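Local coordinates for protein acyl-CoA dehydrogenase (Bacillus subtilis, PDB 5LNX) that catalyses the FAD-dependent alpha,beta-dehydrogenation of saturated acyl-CoA thioesters to 2,3-dehydroacyl-CoA, handing the electrons to an acceptor, at residues 81-86 with 200-205; 116-121 with 159-164. All blocks are in the same frame, centred on the assembly; numbering follows the deposited sequence.

Contact 1: 81-86 with 200-205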
loop_
_atom_site.group_PDB
_atom_site.type_symbol
_atom_site.label_atom_id
_atom_site.label_comp_id
_atom_site.label_asym_id
_atom_site.label_seq_id
_atom_site.Cartn_x
_atom_site.Cartn_y
_atom_site.Cartn_z
ATOM N N VAL D 81 -7.849 13.535 -25.130
ATOM C CA VAL D 81 -9.073 14.152 -25.670
ATOM C C VAL D 81 -10.111 14.389 -24.535
ATOM O O VAL D 81 -10.895 15.345 -24.589
ATOM C CB VAL D 81 -9.623 13.487 -26.987
ATOM N N GLY D 82 -10.041 13.570 -23.486
ATOM C CA GLY D 82 -10.919 13.687 -22.331
ATOM C C GLY D 82 -10.702 14.985 -21.561
ATOM O O GLY D 82 -11.637 15.677 -21.187
ATOM N N VAL D 83 -9.448 15.301 -21.313
ATOM C CA VAL D 83 -9.118 16.528 -20.607
ATOM C C VAL D 83 -9.386 17.769 -21.436
ATOM O O VAL D 83 -9.754 18.799 -20.878
ATOM C CB VAL D 83 -7.674 16.577 -20.101
ATOM C CG1 VAL D 83 -6.678 16.589 -21.241
ATOM C CG2 VAL D 83 -7.470 17.807 -19.203
ATOM N N ILE D 84 -9.094 17.690 -22.735
ATOM C CA ILE D 84 -9.339 18.813 -23.651
ATOM C C ILE D 84 -10.802 19.166 -23.592
ATOM O O ILE D 84 -11.175 20.329 -23.481
ATOM C CB ILE D 84 -8.987 18.474 -25.113
ATOM C CG1 ILE D 84 -7.472 18.436 -25.312
ATOM C CG2 ILE D 84 -9.601 19.496 -26.057
ATOM C CD1 ILE D 84 -7.046 17.781 -26.608
ATOM N N LEU D 85 -11.636 18.151 -23.691
ATOM C CA LEU D 85 -13.071 18.356 -23.542
ATOM C C LEU D 85 -13.427 18.893 -22.151
ATOM O O LEU D 85 -14.258 19.793 -22.006
ATOM C CB LEU D 85 -13.843 17.057 -23.789
ATOM C CG LEU D 85 -15.367 17.184 -23.677
ATOM C CD1 LEU D 85 -15.895 18.354 -24.481
ATOM C CD2 LEU D 85 -16.048 15.900 -24.125
ATOM N N SER D 86 -12.807 18.307 -21.143
ATOM C CA SER D 86 -13.151 18.586 -19.744
ATOM C C SER D 86 -12.854 20.047 -19.373
ATOM O O SER D 86 -13.634 20.703 -18.684
ATOM C CB SER D 86 -12.379 17.642 -18.800
ATOM O OG SER D 86 -12.947 17.632 -17.502
ATOM N N LEU D 200 5.438 14.159 -20.199
ATOM C CA LEU D 200 5.459 12.684 -20.031
ATOM C C LEU D 200 4.341 11.996 -20.784
ATOM O O LEU D 200 4.523 10.912 -21.321
ATOM C CB LEU D 200 5.370 12.299 -18.550
ATOM N N GLY D 201 3.174 12.642 -20.831
ATOM C CA GLY D 201 1.966 12.079 -21.463
ATOM C C GLY D 201 0.901 13.094 -21.866
ATOM O O GLY D 201 1.213 14.217 -22.233
ATOM N N LEU D 202 -0.364 12.684 -21.842
ATOM C CA LEU D 202 -1.428 13.403 -22.559
ATOM C C LEU D 202 -0.878 13.940 -23.881
ATOM O O LEU D 202 -0.846 15.157 -24.130
ATOM C CB LEU D 202 -1.981 14.552 -21.721
ATOM C CG LEU D 202 -2.634 14.185 -20.382
ATOM C CD1 LEU D 202 -3.347 15.392 -19.804
ATOM C CD2 LEU D 202 -3.621 13.027 -20.495
ATOM N N TYR D 203 -0.389 13.024 -24.703
ATOM C CA TYR D 203 0.046 13.366 -26.057
ATOM C C TYR D 203 -1.242 13.668 -26.882
ATOM O O TYR D 203 -2.265 13.134 -26.545
ATOM C CB TYR D 203 0.750 12.155 -26.686
ATOM C CG TYR D 203 2.228 11.956 -26.338
ATOM C CD1 TYR D 203 2.770 12.422 -25.149
ATOM C CD2 TYR D 203 3.075 11.269 -27.205
ATOM C CE1 TYR D 203 4.110 12.234 -24.847
ATOM C CE2 TYR D 203 4.414 11.067 -26.907
ATOM C CZ TYR D 203 4.929 11.549 -25.724
ATOM O OH TYR D 203 6.262 11.356 -25.418
ATOM N N GLY D 204 -1.281 14.546 -27.886
ATOM C CA GLY D 204 -1.056 15.968 -27.769
ATOM C C GLY D 204 -2.281 16.833 -27.385
ATOM O O GLY D 204 -3.041 17.515 -28.178
ATOM N N SER D 205 -2.474 16.816 -26.100
ATOM C CA SER D 205 -3.183 17.910 -25.463
ATOM C C SER D 205 -2.209 19.099 -25.334
ATOM O O SER D 205 -1.339 19.081 -24.481
ATOM C CB SER D 205 -3.730 17.514 -24.103
ATOM O OG SER D 205 -4.192 18.676 -23.434
#

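Contact 2: 116-121 with 159-164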
loop_
_atom_site.group_PDB
_atom_site.type_symbol
_atom_site.label_atom_id
_atom_site.label_comp_id
_atom_site.label_asym_id
_atom_site.label_seq_id
_atom_site.Cartn_x
_atom_site.Cartn_y
_atom_site.Cartn_z
ATOM N N ASP D 116 -17.133 25.534 -32.582
ATOM C CA ASP D 116 -16.476 26.529 -33.466
ATOM C C ASP D 116 -15.355 27.274 -32.738
ATOM O O ASP D 116 -14.353 27.638 -33.345
ATOM C CB ASP D 116 -17.483 27.557 -33.995
ATOM C CG ASP D 116 -16.839 28.565 -34.954
ATOM O OD1 ASP D 116 -16.277 28.143 -35.995
ATOM O OD2 ASP D 116 -16.886 29.777 -34.658
ATOM N N HIS D 117 -15.550 27.468 -31.432
ATOM C CA HIS D 117 -14.528 28.005 -30.531
ATOM C C HIS D 117 -14.150 27.059 -29.403
ATOM O O HIS D 117 -14.989 26.340 -28.870
ATOM C CB HIS D 117 -15.012 29.290 -29.888
ATOM C CG HIS D 117 -14.780 30.512 -30.714
ATOM N ND1 HIS D 117 -15.006 31.777 -30.224
ATOM C CD2 HIS D 117 -14.316 30.670 -31.973
ATOM C CE1 HIS D 117 -14.720 32.667 -31.159
ATOM N NE2 HIS D 117 -14.291 32.020 -32.227
ATOM N N LEU D 118 -12.874 27.096 -29.052
ATOM C CA LEU D 118 -12.287 26.243 -28.018
ATOM C C LEU D 118 -11.823 27.053 -26.796
ATOM O O LEU D 118 -11.218 28.133 -26.921
ATOM C CB LEU D 118 -11.082 25.473 -28.569
ATOM C CG LEU D 118 -10.443 24.472 -27.587
ATOM C CD1 LEU D 118 -11.274 23.205 -27.505
ATOM C CD2 LEU D 118 -8.994 24.155 -27.957
ATOM N N GLY D 119 -12.008 26.449 -25.625
ATOM C CA GLY D 119 -11.904 27.120 -24.338
ATOM C C GLY D 119 -10.680 26.699 -23.542
ATOM O O GLY D 119 -10.226 25.561 -23.616
ATOM N N ALA D 120 -10.197 27.622 -22.716
ATOM C CA ALA D 120 -9.014 27.398 -21.909
ATOM C C ALA D 120 -9.227 28.107 -20.568
ATOM O O ALA D 120 -10.134 28.917 -20.453
ATOM C CB ALA D 120 -7.807 27.985 -22.592
ATOM N N PHE D 121 -8.319 27.875 -19.616
ATOM C CA PHE D 121 -8.507 28.274 -18.175
ATOM C C PHE D 121 -7.503 29.111 -17.408
ATOM O O PHE D 121 -7.816 29.652 -16.343
ATOM C CB PHE D 121 -8.956 27.040 -17.382
ATOM C CG PHE D 121 -9.138 27.271 -15.914
ATOM C CD1 PHE D 121 -10.186 28.055 -15.447
ATOM C CD2 PHE D 121 -8.285 26.663 -14.995
ATOM C CE1 PHE D 121 -10.400 28.207 -14.090
ATOM C CE2 PHE D 121 -8.478 26.835 -13.631
ATOM C CZ PHE D 121 -9.542 27.605 -13.178
ATOM N N GLY D 159 -2.929 27.526 -27.373
ATOM C CA GLY D 159 -2.612 27.781 -28.786
ATOM C C GLY D 159 -3.698 27.270 -29.717
ATOM O O GLY D 159 -3.771 27.668 -30.887
ATOM N N ALA D 160 -4.482 26.318 -29.224
ATOM C CA ALA D 160 -5.674 25.839 -29.923
ATOM C C ALA D 160 -6.826 26.719 -29.506
ATOM O O ALA D 160 -7.798 26.887 -30.233
ATOM C CB ALA D 160 -5.966 24.379 -29.564
ATOM N N ALA D 161 -6.737 27.231 -28.292
ATOM C CA ALA D 161 -7.868 27.887 -27.676
ATOM C C ALA D 161 -8.103 29.302 -28.220
ATOM O O ALA D 161 -7.156 30.041 -28.510
ATOM C CB ALA D 161 -7.716 27.919 -26.173
ATOM N N ASP D 162 -9.396 29.637 -28.336
ATOM C CA ASP D 162 -9.893 30.937 -28.811
ATOM C C ASP D 162 -10.258 31.871 -27.649
ATOM O O ASP D 162 -10.101 33.099 -27.736
ATOM C CB ASP D 162 -11.144 30.740 -29.689
ATOM C CG ASP D 162 -10.891 29.849 -30.886
ATOM O OD1 ASP D 162 -10.313 30.340 -31.883
ATOM O OD2 ASP D 162 -11.257 28.652 -30.825
ATOM N N ILE D 163 -10.801 31.272 -26.595
ATOM C CA ILE D 163 -11.166 31.970 -25.368
ATOM C C ILE D 163 -10.319 31.427 -24.217
ATOM O O ILE D 163 -10.223 30.208 -24.039
ATOM C CB ILE D 163 -12.654 31.725 -25.010
ATOM C CG1 ILE D 163 -13.590 32.371 -26.034
ATOM C CG2 ILE D 163 -12.946 32.105 -23.561
ATOM C CD1 ILE D 163 -13.712 33.878 -26.005
ATOM N N TYR D 164 -9.749 32.335 -23.421
ATOM C CA TYR D 164 -9.035 31.969 -22.179
ATOM C C TYR D 164 -9.640 32.668 -20.953
ATOM O O TYR D 164 -9.476 33.872 -20.766
ATOM C CB TYR D 164 -7.541 32.304 -22.249
ATOM C CG TYR D 164 -6.757 31.638 -23.352
ATOM C CD1 TYR D 164 -6.909 32.046 -24.669
ATOM C CD2 TYR D 164 -5.786 30.676 -23.079
ATOM C CE1 TYR D 164 -6.174 31.467 -25.701
ATOM C CE2 TYR D 164 -5.037 30.100 -24.107
ATOM C CZ TYR D 164 -5.239 30.507 -25.414
ATOM O OH TYR D 164 -4.539 29.940 -26.451
#

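Contact 1: 81-86 with 200-205
V83 and I84, on successive positions of helix 79-90, meet L202 and S205 of the loop between strands 191-196 and 207-212. No hydrogen bond crosses the interface, and only 157 Å² is buried between the segments, so the evidence here is for van der Waals contact. The apolar part is one methyl pair: V83 CG1 lies 3.8 Å from L202 CD1, and the two side chains cross at about a right angle. V83 CG1 sits between the backbone N and the carbonyl carbon (chi1 65°), and it is this branch that reaches the loop.

The helix belongs to the N-terminal domain and the loop to the middle domain of the acyl-CoA dehydrogenase fold. L202 is a residue of the flavin pocket, its side chain about 4 Å from bound FAD. Y360 touches both V83 and L202, as does Q247 of helix 229-265, while Y341 of the second subunit also packs on L202.

The other contacts of the two helix residues are with S205. The V83 CG1 methyl that meets L202 is also 3.9 Å from S205 OG. I84 touches S205 through two atoms, with CG1 3.8 Å from S205 OG and CD1 4.0 Å from S205 CA; an extended chi2 of 166° carries CD1 onward to that residue. Within the loop, S205 N donates to L202 O (3.0 Å), closing a turn whose two end residues, L202 and S205, both direct CB toward the helix.

Contact 2: 116-121 with 159-164
G119 pairs with I163 and A120 with Y164 in two parallel beta bridges, with CA atoms 5.0 Å and 4.6 Å apart. The end-to-end CA directions of 116-120 and 160-164 nevertheless differ by 61°. L118 O is gripped by two backbone donors, D162 N and I163 N; the second bond is the straighter, at 175°. A120 N to I163 O continues the ladder but is weak and bent.

The D162 carboxylate extends this pairing beyond the strand. Its OD2 uses the anti lone pair to accept from L118 N at 2.9 Å, so L118 N and O are both bound to the same residue. With D162 CG beside its own backbone N (chi1 -58°), the carboxylate also stacks against the H117 imidazole. D162 CB stands over one ring face, 3.9 Å from the ring centroid in a CH-pi contact, and the ring and carboxylate planes are nearly parallel.

Apolar contacts join A120, A161 and Y164. A120 CB approaches A161 CB (3.6 Å) and Y164 CD2, and A161 CB lies over one face of the tyrosine ring, toward its rim. Y164 OH accepts from G159 N at 3.0 Å, tying the tyrosine hydroxyl to the backbone five residues earlier. Separately, L118 CD2 meets A160 CB.

Strand 119-120 is an edge strand, within this chain, of a mixed sheet of the middle domain, next to 163-169 and then 179-185. H117 and I163 touch helix 102-114, and F121, a flavin-pocket residue, meets F167 of the neighbouring strand.

The two contacts have centres 14 Å apart, and their nearest atoms are about 4 Å from each other without touching. Contact 2 is nested along the chain inside the loop closed by contact 1, in the order 81-86, 116-121, 159-164, 200-205. Shared neighbours bridge the gap: N157 donates to I84 O and G119 O, F35 packs on I84, L118 and A160, and H88 of helix 79-90 makes a weak bond to G119 N. Contact 1 joins an N-terminal-domain helix to a middle-domain loop; contact 2 adds strand 119-120, which follows helix 102-114, to the sheet edge. Each holds one residue of the same flavin pocket, L202 and F121, the latter directly after the paired A120.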